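Local coordinates for protein Xaa-Pro Dipeptidase (PDB 2QS8) that probably hydrolyses peptides as a metal-dependent carboxypeptidase or Xaa-Pro dipeptidase of the amidohydrolase superfamily, and holds methionine and a magnesium ion in its active site, at residues Gly14-Gly19 and Gln23-Ile28; Arg244-Gly249 and Ile268-Tyr273; Lys315-Gly320 and Gly348-Lys353; Lys339-Met344 and Ser395-Val400. All coordinates share one frame; numbering follows the deposited sequence.

Contact 1: Gly14-Gly19 and Gln23-Ile28; sequences GKLIDG and QVQSRI
With CG anti to the backbone N (chi1 172°), Leu16 carries its CD2 branch crosswise against Ile28, meeting CG2 at 3.7 Å. On the same face as Leu16, Gln25 sets CG beside its backbone N, anti to the carbonyl carbon, and runs on extended (chi2 170°), which brings the amide to Asp18. The resulting bond from Gln25 NE2 to Asp18 OD2 (3.0 Å) is weak, and the carboxylate and amide planes stand 85° apart. Asp18 OD1 is meanwhile taken by the N-H groups of Lys20 and Ser21, so the carboxylate mainly serves the turn. A water completes the closure: it donates to Leu16 O (2.7 Å) and to Gln23 O, and accepts from Asp18 N and from Gln25 NE2.

Backbone bonds set the register. Leu16 N binds Gln25 O at 2.8 Å and Gln25 N returns to Leu16 O at 3.0 Å, an antiparallel hydrogen-bonded pair; Arg27 N reaches Gly14 O at 2.7 Å. This is a beta hairpin of strands 9-16 and 25-26 at the edge of a mixed sheet. Strand 60-67 lies along strand 9-16, with Val61 bonded to Lys15 and Ile17, and helix 351-357 packs on Ile17 through Ile355.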
loop_
_atom_site.group_PDB
_atom_site.type_symbol
_atom_site.label_atom_id
_atom_site.label_comp_id
_atom_site.label_asym_id
_atom_site.label_seq_id
_atom_site.Cartn_x
_atom_site.Cartn_y
_atom_site.Cartn_z
ATOM N N GLY A 14 -10.196 -17.622 58.124
ATOM C CA GLY A 14 -9.400 -18.564 58.886
ATOM C C GLY A 14 -7.950 -18.337 58.541
ATOM O O GLY A 14 -7.114 -18.110 59.420
ATOM N N LYS A 15 -7.660 -18.390 57.248
ATOM C CA LYS A 15 -6.317 -18.157 56.744
ATOM C C LYS A 15 -6.395 -17.130 55.617
ATOM O O LYS A 15 -7.438 -16.976 54.973
ATOM C CB LYS A 15 -5.692 -19.463 56.255
ATOM C CG LYS A 15 -5.445 -20.458 57.378
ATOM C CD LYS A 15 -4.477 -21.537 56.951
ATOM C CE LYS A 15 -4.073 -22.414 58.128
ATOM N NZ LYS A 15 -2.996 -23.368 57.729
ATOM N N LEU A 16 -5.300 -16.415 55.390
ATOM C CA LEU A 16 -5.295 -15.391 54.358
ATOM C C LEU A 16 -3.999 -15.271 53.570
ATOM O O LEU A 16 -2.933 -15.030 54.141
ATOM C CB LEU A 16 -5.617 -14.028 54.971
ATOM C CG LEU A 16 -5.457 -12.810 54.046
ATOM C CD1 LEU A 16 -6.577 -12.806 53.016
ATOM C CD2 LEU A 16 -5.498 -11.516 54.857
ATOM N N ILE A 17 -4.109 -15.457 52.255
ATOM C CA ILE A 17 -2.989 -15.289 51.342
ATOM C C ILE A 17 -3.381 -13.960 50.692
ATOM O O ILE A 17 -4.336 -13.902 49.915
ATOM C CB ILE A 17 -2.930 -16.419 50.293
ATOM C CG1 ILE A 17 -2.752 -17.768 50.998
ATOM C CG2 ILE A 17 -1.776 -16.182 49.325
ATOM C CD1 ILE A 17 -2.720 -18.952 50.061
ATOM N N ASP A 18 -2.667 -12.892 51.025
ATOM C CA ASP A 18 -3.018 -11.578 50.508
ATOM C C ASP A 18 -2.469 -11.161 49.145
ATOM O O ASP A 18 -2.916 -10.161 48.591
ATOM C CB ASP A 18 -2.700 -10.490 51.552
ATOM C CG ASP A 18 -1.208 -10.235 51.728
ATOM O OD1 ASP A 18 -0.382 -10.822 51.003
ATOM O OD2 ASP A 18 -0.858 -9.421 52.609
ATOM N N GLY A 19 -1.511 -11.910 48.611
ATOM C CA GLY A 19 -0.964 -11.567 47.313
ATOM C C GLY A 19 0.387 -10.888 47.343
ATOM O O GLY A 19 1.121 -10.942 46.360
ATOM N N GLN A 23 3.878 -14.938 53.339
ATOM C CA GLN A 23 3.401 -15.709 54.485
ATOM C C GLN A 23 1.898 -15.909 54.508
ATOM O O GLN A 23 1.139 -15.010 54.157
ATOM C CB GLN A 23 3.801 -15.013 55.791
ATOM C CG GLN A 23 5.261 -14.605 55.864
ATOM C CD GLN A 23 6.195 -15.778 55.660
ATOM O OE1 GLN A 23 6.087 -16.792 56.349
ATOM N NE2 GLN A 23 7.117 -15.649 54.711
ATOM N N VAL A 24 1.467 -17.090 54.927
ATOM C CA VAL A 24 0.045 -17.356 55.045
ATOM C C VAL A 24 -0.303 -16.783 56.410
ATOM O O VAL A 24 0.263 -17.193 57.420
ATOM C CB VAL A 24 -0.263 -18.852 55.042
ATOM C CG1 VAL A 24 -1.766 -19.063 55.150
ATOM C CG2 VAL A 24 0.280 -19.491 53.770
ATOM N N GLN A 25 -1.213 -15.819 56.438
ATOM C CA GLN A 25 -1.607 -15.182 57.685
ATOM C C GLN A 25 -2.791 -15.898 58.315
ATOM O O GLN A 25 -3.677 -16.373 57.611
ATOM C CB GLN A 25 -1.939 -13.719 57.411
ATOM C CG GLN A 25 -0.800 -12.996 56.702
ATOM C CD GLN A 25 -1.192 -11.624 56.206
ATOM O OE1 GLN A 25 -1.626 -10.771 56.981
ATOM N NE2 GLN A 25 -1.043 -11.401 54.901
ATOM N N SER A 26 -2.800 -15.978 59.643
ATOM C CA SER A 26 -3.880 -16.658 60.352
ATOM C C SER A 26 -4.878 -15.709 61.005
ATOM O O SER A 26 -4.504 -14.668 61.533
ATOM C CB SER A 26 -3.304 -17.581 61.428
ATOM O OG SER A 26 -2.473 -18.580 60.867
ATOM N N ARG A 27 -6.147 -16.097 60.967
ATOM C CA ARG A 27 -7.236 -15.330 61.570
ATOM C C ARG A 27 -7.180 -13.845 61.272
ATOM O O ARG A 27 -6.565 -13.078 62.011
ATOM C CB ARG A 27 -7.250 -15.552 63.088
ATOM C CG ARG A 27 -7.554 -16.999 63.496
ATOM C CD ARG A 27 -7.505 -17.202 65.006
ATOM N NE ARG A 27 -6.248 -17.806 65.434
ATOM C CZ ARG A 27 -5.091 -17.162 65.500
ATOM N NH1 ARG A 27 -5.026 -15.882 65.173
ATOM N NH2 ARG A 27 -3.993 -17.801 65.874
ATOM N N ILE A 28 -7.826 -13.440 60.186
ATOM C CA ILE A 28 -7.850 -12.036 59.802
ATOM C C ILE A 28 -9.269 -11.557 59.505
ATOM O O ILE A 28 -10.116 -12.327 59.064
ATOM C CB ILE A 28 -6.936 -11.770 58.557
ATOM C CG1 ILE A 28 -5.480 -11.583 58.995
ATOM C CG2 ILE A 28 -7.366 -10.510 57.830
ATOM C CD1 ILE A 28 -4.738 -12.840 59.263
HETATM O O HOH W 1 -0.829 -13.665 53.080
#

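Contact 2: Arg244-Gly249 and Ile268-Tyr273; sequences RAIKAG and IENGTY
The flat group at this contact is the carboxamide of Asn270, and what lies over one of its faces is the carbonyl of Ile246: the O atom stands 3.7 Å from ND2, almost straight above the amide plane. Ile246 CG2 approaches the same ND2 on the same side but obliquely, at 3.8 Å. An acceptor above the nitrogen does not lie in the direction of its N-H bonds, and this pair is accordingly a van der Waals contact. The amide hydrogen bond goes instead to Leu266 O, one turn back in Asn270's own helix.

CG2 of Ile246 also touches Thr272 OG1 at 3.8 Å, the two side chains crossing at about a right angle. Placed anti to the backbone N, CG2 is the branch that faces Asn270 and Thr272, while CG1 (chi1 -61°) leaves in another direction; the side chain also packs on Ala263, Leu266 and Met267 of helix 261-270.

A water links the two polar atoms that do not meet directly, donating to Ile246 O at 2.9 Å and lying 2.7 Å from Thr272 OG1. The same carbonyl receives Gly249 N at 3.1 Å, within the Schellman motif that ends helix 239-248; Gly271, also at positive phi, ends helix 261-270 in the same way.

Two successive outer helices of the beta/alpha barrel thus lie side by side at their C-terminal ends, just before strands 252-253 and 273-275. The chemistry implies a methyl set against polar side-chain atoms by van der Waals contact, with the polar link made through one water and no direct hydrogen bond between the segments.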
loop_
_atom_site.group_PDB
_atom_site.type_symbol
_atom_site.label_atom_id
_atom_site.label_comp_id
_atom_site.label_asym_id
_atom_site.label_seq_id
_atom_site.Cartn_x
_atom_site.Cartn_y
_atom_site.Cartn_z
ATOM N N ARG A 244 12.224 -10.986 18.056
ATOM C CA ARG A 244 11.895 -9.775 17.308
ATOM C C ARG A 244 10.857 -9.003 18.124
ATOM O O ARG A 244 10.880 -7.777 18.178
ATOM C CB ARG A 244 11.323 -10.120 15.927
ATOM C CG ARG A 244 12.295 -10.836 15.007
ATOM C CD ARG A 244 11.737 -11.034 13.594
ATOM N NE ARG A 244 12.695 -11.730 12.736
ATOM C CZ ARG A 244 12.462 -12.103 11.476
ATOM N NH1 ARG A 244 11.289 -11.859 10.898
ATOM N NH2 ARG A 244 13.414 -12.715 10.783
ATOM N N ALA A 245 9.963 -9.744 18.772
ATOM C CA ALA A 245 8.906 -9.153 19.581
ATOM C C ALA A 245 9.418 -8.631 20.924
ATOM O O ALA A 245 9.003 -7.565 21.371
ATOM C CB ALA A 245 7.782 -10.170 19.803
ATOM N N ILE A 246 10.304 -9.391 21.566
ATOM C CA ILE A 246 10.861 -8.982 22.847
ATOM C C ILE A 246 11.638 -7.689 22.649
ATOM O O ILE A 246 11.479 -6.740 23.410
ATOM C CB ILE A 246 11.796 -10.063 23.412
ATOM C CG1 ILE A 246 11.003 -11.348 23.638
ATOM C CG2 ILE A 246 12.415 -9.596 24.726
ATOM C CD1 ILE A 246 11.852 -12.563 23.911
ATOM N N LYS A 247 12.471 -7.653 21.618
ATOM C CA LYS A 247 13.252 -6.459 21.331
ATOM C C LYS A 247 12.366 -5.283 20.931
ATOM O O LYS A 247 12.739 -4.131 21.128
ATOM C CB LYS A 247 14.267 -6.736 20.219
ATOM C CG LYS A 247 15.463 -7.564 20.678
ATOM C CD LYS A 247 16.553 -7.677 19.612
ATOM C CE LYS A 247 16.176 -8.618 18.491
ATOM N NZ LYS A 247 17.319 -8.773 17.547
ATOM N N ALA A 248 11.193 -5.571 20.364
ATOM C CA ALA A 248 10.292 -4.500 19.938
ATOM C C ALA A 248 9.624 -3.838 21.139
ATOM O O ALA A 248 9.167 -2.696 21.052
ATOM C CB ALA A 248 9.233 -5.036 18.969
ATOM N N GLY A 249 9.554 -4.568 22.250
ATOM C CA GLY A 249 8.963 -4.017 23.457
ATOM C C GLY A 249 7.570 -4.486 23.832
ATOM O O GLY A 249 6.851 -3.770 24.528
ATOM N N ILE A 268 14.304 -10.431 30.422
ATOM C CA ILE A 268 14.637 -9.911 31.735
ATOM C C ILE A 268 15.027 -8.439 31.617
ATOM O O ILE A 268 14.608 -7.611 32.417
ATOM C CB ILE A 268 15.806 -10.695 32.359
ATOM C CG1 ILE A 268 15.363 -12.135 32.623
ATOM C CG2 ILE A 268 16.251 -10.033 33.655
ATOM C CD1 ILE A 268 16.477 -13.048 33.061
ATOM N N GLU A 269 15.824 -8.122 30.606
ATOM C CA GLU A 269 16.278 -6.752 30.387
ATOM C C GLU A 269 15.151 -5.788 30.040
ATOM O O GLU A 269 15.174 -4.628 30.444
ATOM C CB GLU A 269 17.311 -6.730 29.267
ATOM C CG GLU A 269 17.929 -5.375 28.997
ATOM C CD GLU A 269 18.665 -5.337 27.663
ATOM O OE1 GLU A 269 19.460 -6.265 27.387
ATOM O OE2 GLU A 269 18.448 -4.377 26.889
ATOM N N ASN A 270 14.175 -6.270 29.276
ATOM C CA ASN A 270 13.047 -5.449 28.852
ATOM C C ASN A 270 11.852 -5.563 29.800
ATOM O O ASN A 270 10.862 -4.858 29.640
ATOM C CB ASN A 270 12.614 -5.843 27.432
ATOM C CG ASN A 270 13.658 -5.495 26.377
ATOM O OD1 ASN A 270 13.895 -4.325 26.083
ATOM N ND2 ASN A 270 14.286 -6.514 25.807
ATOM N N GLY A 271 11.956 -6.454 30.783
ATOM C CA GLY A 271 10.870 -6.647 31.729
ATOM C C GLY A 271 9.620 -7.210 31.074
ATOM O O GLY A 271 8.509 -6.775 31.366
ATOM N N THR A 272 9.802 -8.181 30.185
ATOM C CA THR A 272 8.679 -8.799 29.480
ATOM C C THR A 272 8.105 -9.949 30.299
ATOM O O THR A 272 8.858 -10.703 30.902
ATOM C CB THR A 272 9.124 -9.368 28.123
ATOM O OG1 THR A 272 10.044 -8.464 27.493
ATOM C CG2 THR A 272 7.909 -9.566 27.224
ATOM N N TYR A 273 6.783 -10.088 30.320
ATOM C CA TYR A 273 6.146 -11.177 31.065
ATOM C C TYR A 273 6.011 -12.465 30.256
ATOM O O TYR A 273 5.729 -12.427 29.062
ATOM C CB TYR A 273 4.759 -10.761 31.565
ATOM C CG TYR A 273 4.769 -10.107 32.932
ATOM C CD1 TYR A 273 4.858 -8.716 33.067
ATOM C CD2 TYR A 273 4.698 -10.881 34.092
ATOM C CE1 TYR A 273 4.866 -8.111 34.335
ATOM C CE2 TYR A 273 4.709 -10.291 35.364
ATOM C CZ TYR A 273 4.788 -8.907 35.482
ATOM O OH TYR A 273 4.763 -8.342 36.739
HETATM O O HOH W 2 9.545 -6.601 25.607
#

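Contact 3: Lys315-Gly320 and Gly348-Lys353; sequences KAYEKG and GMPAMK
Gly348 begins the contact by placing its carbonyl O 3.4 Å from CE2 of Tyr317, at a slant to the ring. Its positive phi (108°) favours glycine, and it closes helix 339-346 in a Schellman motif.

Met349, a selenomethionine in this crystal, comes next and crosses the ring at about a right angle. Its CG lies over one face, 4.2 Å from the ring centroid and 23° off the normal; the chain then bends at chi3, bringing CE to 3.6 Å from Tyr317 CD1. The selenium stands obliquely at 5.3 Å from the centroid, a Met-aromatic contact.

Pro350, the N-cap residue of helix 351-357, presses CD close against the phenolic oxygen, 3.1 Å from Tyr317 OH. Further on, Lys353 CG passes the same oxygen at 4.1 Å.

Exchanging Tyr317 for an alanine removes the ring, which would probably leave Met349 CG without the face it packs on and CE without its neighbour CD1, and open a gap beside Pro350.

Ile323 touches both Tyr317 and Met349. Outer barrel helix 299-319 thus reaches through one aromatic side chain to the connection between helices 339-346 and 351-357, where a Schellman motif is followed by an N-cap residue.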
loop_
_atom_site.group_PDB
_atom_site.type_symbol
_atom_site.label_atom_id
_atom_site.label_comp_id
_atom_site.label_asym_id
_atom_site.label_seq_id
_atom_site.Cartn_x
_atom_site.Cartn_y
_atom_site.Cartn_z
ATOM N N LYS A 315 13.149 -23.684 33.108
ATOM C CA LYS A 315 14.317 -22.901 32.708
ATOM C C LYS A 315 14.081 -21.402 32.878
ATOM O O LYS A 315 14.921 -20.686 33.421
ATOM C CB LYS A 315 14.669 -23.183 31.245
ATOM C CG LYS A 315 15.217 -24.577 30.968
ATOM C CD LYS A 315 15.473 -24.778 29.474
ATOM C CE LYS A 315 16.375 -25.982 29.203
ATOM N NZ LYS A 315 15.818 -27.263 29.726
ATOM N N ALA A 316 12.929 -20.933 32.408
ATOM C CA ALA A 316 12.597 -19.520 32.492
ATOM C C ALA A 316 12.462 -19.072 33.936
ATOM O O ALA A 316 12.952 -18.013 34.308
ATOM C CB ALA A 316 11.306 -19.237 31.740
ATOM N N TYR A 317 11.791 -19.884 34.743
ATOM C CA TYR A 317 11.600 -19.554 36.148
ATOM C C TYR A 317 12.921 -19.440 36.901
ATOM O O TYR A 317 13.173 -18.440 37.563
ATOM C CB TYR A 317 10.723 -20.596 36.841
ATOM C CG TYR A 317 10.626 -20.369 38.328
ATOM C CD1 TYR A 317 9.976 -19.249 38.837
ATOM C CD2 TYR A 317 11.225 -21.252 39.225
ATOM C CE1 TYR A 317 9.925 -19.009 40.208
ATOM C CE2 TYR A 317 11.184 -21.023 40.597
ATOM C CZ TYR A 317 10.535 -19.901 41.081
ATOM O OH TYR A 317 10.509 -19.658 42.438
ATOM N N GLU A 318 13.758 -20.464 36.802
ATOM C CA GLU A 318 15.040 -20.448 37.498
ATOM C C GLU A 318 15.914 -19.282 37.030
ATOM O O GLU A 318 16.593 -18.647 37.831
ATOM C CB GLU A 318 15.765 -21.776 37.287
ATOM C CG GLU A 318 14.906 -22.988 37.622
ATOM C CD GLU A 318 15.645 -24.306 37.445
ATOM O OE1 GLU A 318 16.464 -24.420 36.504
ATOM O OE2 GLU A 318 15.391 -25.237 38.237
ATOM N N LYS A 319 15.879 -18.994 35.733
ATOM C CA LYS A 319 16.660 -17.897 35.166
ATOM C C LYS A 319 16.181 -16.534 35.675
ATOM O O LYS A 319 16.882 -15.530 35.536
ATOM C CB LYS A 319 16.578 -17.930 33.644
ATOM C CG LYS A 319 17.459 -16.913 32.947
ATOM C CD LYS A 319 18.921 -17.326 32.990
ATOM C CE LYS A 319 19.794 -16.357 32.205
ATOM N NZ LYS A 319 21.207 -16.828 32.141
ATOM N N GLY A 320 14.980 -16.493 36.244
ATOM C CA GLY A 320 14.463 -15.241 36.769
ATOM C C GLY A 320 13.559 -14.433 35.855
ATOM O O GLY A 320 13.333 -13.247 36.102
ATOM N N GLY A 348 8.953 -26.857 39.250
ATOM C CA GLY A 348 9.881 -25.985 39.950
ATOM C C GLY A 348 9.435 -24.717 40.649
ATOM O O GLY A 348 10.217 -24.137 41.400
HETATM N N MSE A 349 8.210 -24.264 40.425
HETATM C CA MSE A 349 7.772 -23.046 41.080
HETATM C C MSE A 349 7.044 -23.342 42.377
HETATM O O MSE A 349 6.076 -24.103 42.390
HETATM C CB MSE A 349 6.859 -22.237 40.166
HETATM C CG MSE A 349 6.564 -20.857 40.723
HETATM SE SE MSE A 349 5.261 -19.778 39.684
HETATM C CE MSE A 349 6.446 -18.534 38.707
ATOM N N PRO A 350 7.507 -22.755 43.493
ATOM C CA PRO A 350 6.855 -22.984 44.788
ATOM C C PRO A 350 5.413 -22.496 44.759
ATOM O O PRO A 350 5.098 -21.506 44.105
ATOM C CB PRO A 350 7.735 -22.196 45.762
ATOM C CG PRO A 350 8.334 -21.125 44.907
ATOM C CD PRO A 350 8.672 -21.865 43.643
ATOM N N ALA A 351 4.539 -23.196 45.468
ATOM C CA ALA A 351 3.124 -22.855 45.510
ATOM C C ALA A 351 2.765 -21.376 45.712
ATOM O O ALA A 351 1.921 -20.843 44.998
ATOM C CB ALA A 351 2.432 -23.695 46.568
HETATM N N MSE A 352 3.385 -20.718 46.681
HETATM C CA MSE A 352 3.072 -19.324 46.952
HETATM C C MSE A 352 3.433 -18.426 45.777
HETATM O O MSE A 352 2.705 -17.487 45.453
HETATM C CB MSE A 352 3.789 -18.851 48.226
HETATM C CG MSE A 352 3.604 -17.370 48.524
HETATM SE SE MSE A 352 1.706 -16.957 48.785
HETATM C CE MSE A 352 1.547 -16.849 50.762
ATOM N N LYS A 353 4.562 -18.715 45.141
ATOM C CA LYS A 353 4.997 -17.928 43.999
ATOM C C LYS A 353 4.009 -18.112 42.856
ATOM O O LYS A 353 3.760 -17.185 42.085
ATOM C CB LYS A 353 6.391 -18.350 43.555
ATOM C CG LYS A 353 7.411 -17.217 43.594
ATOM C CD LYS A 353 7.531 -16.584 44.984
ATOM C CE LYS A 353 8.602 -15.493 45.003
ATOM N NZ LYS A 353 8.664 -14.783 46.314
#

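Contact 4: Lys339-Met344 and Ser395-Val400; sequences KEFVYM and SVLENV
Phe341 and Val342 make an apolar contact with Leu397 and Ser395, joining helix 339-346 to the 3-10 turn 395-398 that leads from strand 383-386 into strand 400-405. The evidence is clearest at the ring. CD1 of Leu397 comes down over one face of Phe341, 3.9 Å from the centroid and 28° off the normal, which makes a CH-pi contact. The methyl is displaced toward one side of the ring, as its nearest atoms show: Phe341 CD2 at 3.5 Å and CE2 at 3.6 Å. Leu397 holds CG beside its backbone N (chi1 -78°) and continues extended (chi2 174°), meeting the ring crosswise. Phe325 meets the same ring with planes at about 30°, and Ile394 touches it as well.

In the two-part architecture of amidohydrolases, this helix belongs to the beta/alpha barrel, following the metal ligand Asp328 in the chain, whereas strands 383-386 and 400-405 extend the small beta domain built from both chain ends. The contact therefore spans the join between those two parts.

One helix position along, Val342 CG2 lies 3.7 Å from both CB and CA of Ser395. The serine contributes carbon here, its OG being hydrogen-bonded to Asp393. On the barrel side, buried Glu340 binds Ser279 OG through OE1 and the backbone N of Ile278 through OE2, tying the helix to the start of helix 278-287.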
loop_
_atom_site.group_PDB
_atom_site.type_symbol
_atom_site.label_atom_id
_atom_site.label_comp_id
_atom_site.label_asym_id
_atom_site.label_seq_id
_atom_site.Cartn_x
_atom_site.Cartn_y
_atom_site.Cartn_z
ATOM N N LYS A 339 -5.685 -26.384 37.103
ATOM C CA LYS A 339 -4.648 -27.371 36.811
ATOM C C LYS A 339 -3.306 -26.724 36.477
ATOM O O LYS A 339 -2.250 -27.324 36.705
ATOM C CB LYS A 339 -5.079 -28.271 35.654
ATOM C CG LYS A 339 -6.338 -29.058 35.940
ATOM C CD LYS A 339 -6.695 -29.960 34.775
ATOM C CE LYS A 339 -7.997 -30.701 35.022
ATOM N NZ LYS A 339 -8.284 -31.637 33.902
ATOM N N GLU A 340 -3.354 -25.507 35.935
ATOM C CA GLU A 340 -2.146 -24.772 35.586
ATOM C C GLU A 340 -1.242 -24.583 36.817
ATOM O O GLU A 340 -0.013 -24.616 36.705
ATOM C CB GLU A 340 -2.522 -23.411 34.989
ATOM C CG GLU A 340 -1.365 -22.552 34.469
ATOM C CD GLU A 340 -0.675 -23.130 33.235
ATOM O OE1 GLU A 340 -1.206 -24.090 32.634
ATOM O OE2 GLU A 340 0.405 -22.610 32.863
ATOM N N PHE A 341 -1.855 -24.376 37.982
ATOM C CA PHE A 341 -1.117 -24.202 39.232
ATOM C C PHE A 341 -0.324 -25.467 39.539
ATOM O O PHE A 341 0.871 -25.412 39.835
ATOM C CB PHE A 341 -2.066 -23.929 40.404
ATOM C CG PHE A 341 -2.662 -22.554 40.407
ATOM C CD1 PHE A 341 -1.854 -21.427 40.431
ATOM C CD2 PHE A 341 -4.041 -22.388 40.381
ATOM C CE1 PHE A 341 -2.417 -20.159 40.421
ATOM C CE2 PHE A 341 -4.611 -21.125 40.371
ATOM C CZ PHE A 341 -3.801 -20.010 40.391
ATOM N N VAL A 342 -0.999 -26.609 39.466
ATOM C CA VAL A 342 -0.354 -27.879 39.745
ATOM C C VAL A 342 0.822 -28.121 38.798
ATOM O O VAL A 342 1.842 -28.688 39.197
ATOM C CB VAL A 342 -1.354 -29.037 39.621
ATOM C CG1 VAL A 342 -0.694 -30.340 40.071
ATOM C CG2 VAL A 342 -2.603 -28.729 40.434
ATOM N N TYR A 343 0.676 -27.688 37.547
ATOM C CA TYR A 343 1.736 -27.858 36.560
ATOM C C TYR A 343 2.920 -26.954 36.867
ATOM O O TYR A 343 4.069 -27.358 36.716
ATOM C CB TYR A 343 1.213 -27.571 35.145
ATOM C CG TYR A 343 0.420 -28.702 34.524
ATOM C CD1 TYR A 343 1.009 -29.949 34.304
ATOM C CD2 TYR A 343 -0.900 -28.513 34.105
ATOM C CE1 TYR A 343 0.315 -30.973 33.683
ATOM C CE2 TYR A 343 -1.611 -29.538 33.479
ATOM C CZ TYR A 343 -0.992 -30.762 33.271
ATOM O OH TYR A 343 -1.670 -31.778 32.636
HETATM N N MSE A 344 2.637 -25.733 37.305
HETATM C CA MSE A 344 3.686 -24.784 37.627
HETATM C C MSE A 344 4.516 -25.262 38.797
HETATM O O MSE A 344 5.738 -25.098 38.812
HETATM C CB MSE A 344 3.070 -23.429 37.938
HETATM C CG MSE A 344 2.389 -22.847 36.735
HETATM SE SE MSE A 344 1.598 -21.149 37.186
HETATM C CE MSE A 344 3.040 -19.919 36.697
ATOM N N SER A 395 -3.551 -28.032 44.371
ATOM C CA SER A 395 -4.624 -28.634 43.581
ATOM C C SER A 395 -5.962 -28.473 44.303
ATOM O O SER A 395 -7.022 -28.741 43.738
ATOM C CB SER A 395 -4.357 -30.122 43.320
ATOM O OG SER A 395 -4.522 -30.903 44.489
ATOM N N VAL A 396 -5.908 -28.032 45.555
ATOM C CA VAL A 396 -7.125 -27.836 46.324
ATOM C C VAL A 396 -7.902 -26.676 45.702
ATOM O O VAL A 396 -9.102 -26.517 45.938
ATOM C CB VAL A 396 -6.807 -27.525 47.823
ATOM C CG1 VAL A 396 -6.212 -26.133 47.965
ATOM C CG2 VAL A 396 -8.064 -27.651 48.658
ATOM N N LEU A 397 -7.213 -25.876 44.891
ATOM C CA LEU A 397 -7.842 -24.730 44.245
ATOM C C LEU A 397 -8.916 -25.131 43.240
ATOM O O LEU A 397 -9.591 -24.278 42.669
ATOM C CB LEU A 397 -6.783 -23.845 43.580
ATOM C CG LEU A 397 -5.998 -22.941 44.541
ATOM C CD1 LEU A 397 -4.884 -22.232 43.802
ATOM C CD2 LEU A 397 -6.943 -21.926 45.177
ATOM N N GLU A 398 -9.073 -26.435 43.027
ATOM C CA GLU A 398 -10.097 -26.927 42.116
ATOM C C GLU A 398 -11.453 -26.754 42.785
ATOM O O GLU A 398 -12.485 -26.709 42.120
ATOM C CB GLU A 398 -9.877 -28.413 41.794
ATOM C CG GLU A 398 -11.145 -29.129 41.313
ATOM C CD GLU A 398 -10.924 -30.589 40.970
ATOM O OE1 GLU A 398 -10.076 -31.240 41.619
ATOM O OE2 GLU A 398 -11.612 -31.093 40.057
ATOM N N ASN A 399 -11.438 -26.631 44.108
ATOM C CA ASN A 399 -12.679 -26.513 44.863
ATOM C C ASN A 399 -12.985 -25.151 45.478
ATOM O O ASN A 399 -13.497 -25.074 46.593
ATOM C CB ASN A 399 -12.705 -27.584 45.957
ATOM C CG ASN A 399 -12.347 -28.964 45.427
ATOM O OD1 ASN A 399 -11.496 -29.651 45.994
ATOM N ND2 ASN A 399 -12.997 -29.375 44.337
ATOM N N VAL A 400 -12.677 -24.080 44.754
ATOM C CA VAL A 400 -12.980 -22.735 45.231
ATOM C C VAL A 400 -14.492 -22.704 45.414
ATOM O O VAL A 400 -15.222 -23.022 44.488
ATOM C CB VAL A 400 -12.589 -21.682 44.195
ATOM C CG1 VAL A 400 -13.102 -20.321 44.628
ATOM C CG2 VAL A 400 -11.073 -21.668 44.017
#

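Contact 3 links the others by touch. Ile17 CG2 of contact 1 meets Met352 SE at 3.6 Å, and Ile268 CD1 of contact 2 meets Lys319 O at 3.5 Å. A probable hydrogen bond of 3.1 Å joins Met349 N to Met344 O of contact 4. Contacts 1 and 2 lie far apart, about 34 Å between centres, at the beta domain and among the outer helices of the barrel; contacts 1 and 4 come within about 7 Å at their nearest atoms. None of the eight segments includes a residue of the magnesium site or methionine pocket. Through Glu340, contact 4 bonds to Ile278 and Ser279, which lie between the pocket residues Thr277 and Ala280.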